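Local coordinates for protein transcriptional regulator PA3341 (Pseudomonas aeruginosa, PDB 2FBH) that probably binds DNA as a MarR-type transcription factor and so regulates gene expression, and binds zinc ions, at residues A[112-115]-A[116-119]. Numbering follows the deposited sequence.
Sequences IAAS and VRND. With SO4 (sulfate ion), chain E.
Arg117 folds back along its own helix so that its guanidinium lies over Ala113 and Ala114 while its edge grips a sulfate ion, probably from the crystallisation liquor. Arg117 CG stands anti to the backbone N (chi1 -171°) and the chain bends at chi3 (-39°), which brings Arg117 NH1 to 3.7 Å from Ala114 CB, with Ala113 O above one face, toward its rim. The sulfate lies at the edge in the guanidinium plane: Arg117 NE gives a nearly straight hydrogen bond to sulfate O1 (3.1 Å, 173°), Arg117 NH2 another to sulfate O4 (2.8 Å), and the two fix the rotation of the group. Arg23, Arg48 and, from the second subunit, Thr13 and Gly12 also hydrogen-bond to the anion, which thus links the two subunits and probably offsets the charge of the gathered arginines. Residues 112-119 lie on helix 102-120 of the MarR-type winged-helix fold, with four successive i+4 to i backbone bonds from Val116 N to Ile112 O through Asp119 N to Ser115 O. In one of two Ser115 conformers, Ser115 OG and Asp119 OD1 share a water, 2.8 Å from each, which donates to the carboxylate. Asp119 OD2 forms salt bridges with Arg29 and with Arg146 of the second subunit, while Val116 packs on Trp22 of helix 11-29.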
loop_
_atom_site.group_PDB
_atom_site.type_symbol
_atom_site.label_atom_id
_atom_site.label_comp_id
_atom_site.label_asym_id
_atom_site.label_seq_id
_atom_site.Cartn_x
_atom_site.Cartn_y
_atom_site.Cartn_z
ATOM N N ILE A 112 -13.572 15.110 1.807
ATOM C CA ILE A 112 -13.919 13.684 1.500
ATOM C C ILE A 112 -13.016 12.724 2.285
ATOM O O ILE A 112 -13.499 11.726 2.821
ATOM C CB ILE A 112 -13.835 13.439 -0.055
ATOM C CG1 ILE A 112 -14.950 14.246 -0.740
ATOM C CG2 ILE A 112 -13.917 11.974 -0.377
ATOM C CD1 ILE A 112 -14.802 14.339 -2.320
ATOM N N ALA A 113 -11.730 13.063 2.432
ATOM C CA ALA A 113 -10.809 12.239 3.224
ATOM C C ALA A 113 -11.259 12.214 4.736
ATOM O O ALA A 113 -11.234 11.137 5.357
ATOM C CB ALA A 113 -9.407 12.753 3.128
ATOM N N ALA A 114 -11.727 13.351 5.257
ATOM C CA ALA A 114 -12.323 13.381 6.603
ATOM C C ALA A 114 -13.551 12.492 6.705
ATOM O O ALA A 114 -13.711 11.791 7.714
ATOM C CB ALA A 114 -12.627 14.756 6.980
ATOM N N SER A 115 -14.387 12.478 5.677
ATOM C CA SER A 115 -15.556 11.599 5.692
ATOM C C SER A 115 -15.140 10.101 5.777
ATOM O O SER A 115 -15.689 9.308 6.545
ATOM C CB SER A 115 -16.414 11.851 4.453
ATOM O OG SER A 115 -17.643 11.236 4.683
ATOM N N VAL A 116 -14.177 9.709 4.956
ATOM C CA VAL A 116 -13.746 8.292 4.958
ATOM C C VAL A 116 -13.187 7.980 6.369
ATOM O O VAL A 116 -13.460 6.929 6.922
ATOM C CB VAL A 116 -12.698 8.043 3.867
ATOM C CG1 VAL A 116 -12.165 6.617 3.985
ATOM C CG2 VAL A 116 -13.390 8.248 2.430
ATOM N N ARG A 117 -12.391 8.904 6.913
ATOM C CA ARG A 117 -11.747 8.688 8.269
ATOM C C ARG A 117 -12.825 8.528 9.313
ATOM O O ARG A 117 -12.819 7.530 10.056
ATOM C CB ARG A 117 -10.790 9.889 8.573
ATOM C CG ARG A 117 -9.933 9.664 9.813
ATOM C CD ARG A 117 -9.086 10.939 10.140
ATOM N NE ARG A 117 -8.621 11.532 8.943
ATOM C CZ ARG A 117 -8.936 12.714 8.401
ATOM N NH1 ARG A 117 -9.709 13.645 8.947
ATOM N NH2 ARG A 117 -8.402 12.980 7.266
ATOM N N ASN A 118 -13.800 9.429 9.317
ATOM C CA ASN A 118 -14.976 9.269 10.207
ATOM C C ASN A 118 -15.635 7.888 10.072
ATOM O O ASN A 118 -15.944 7.180 11.059
ATOM C CB ASN A 118 -15.995 10.337 9.820
ATOM C CG ASN A 118 -17.110 10.412 10.767
ATOM O OD1 ASN A 118 -16.918 10.870 11.904
ATOM N ND2 ASN A 118 -18.307 9.945 10.339
ATOM N N ASP A 119 -15.931 7.485 8.842
ATOM C CA ASP A 119 -16.655 6.273 8.686
ATOM C C ASP A 119 -15.822 5.012 9.022
ATOM O O ASP A 119 -16.340 4.057 9.625
ATOM C CB ASP A 119 -17.088 6.143 7.212
ATOM C CG ASP A 119 -18.143 7.171 6.813
ATOM O OD1 ASP A 119 -18.671 7.892 7.718
ATOM O OD2 ASP A 119 -18.398 7.301 5.580
HETATM S S SO4 E . -6.142 9.996 6.183
HETATM O O1 SO4 E . -6.446 9.758 7.565
HETATM O O2 SO4 E . -6.401 8.839 5.319
HETATM O O3 SO4 E . -4.711 10.239 6.163
HETATM O O4 SO4 E . -6.926 11.193 5.723
HETATM O O HOH W 1 -19.067 10.559 7.052
#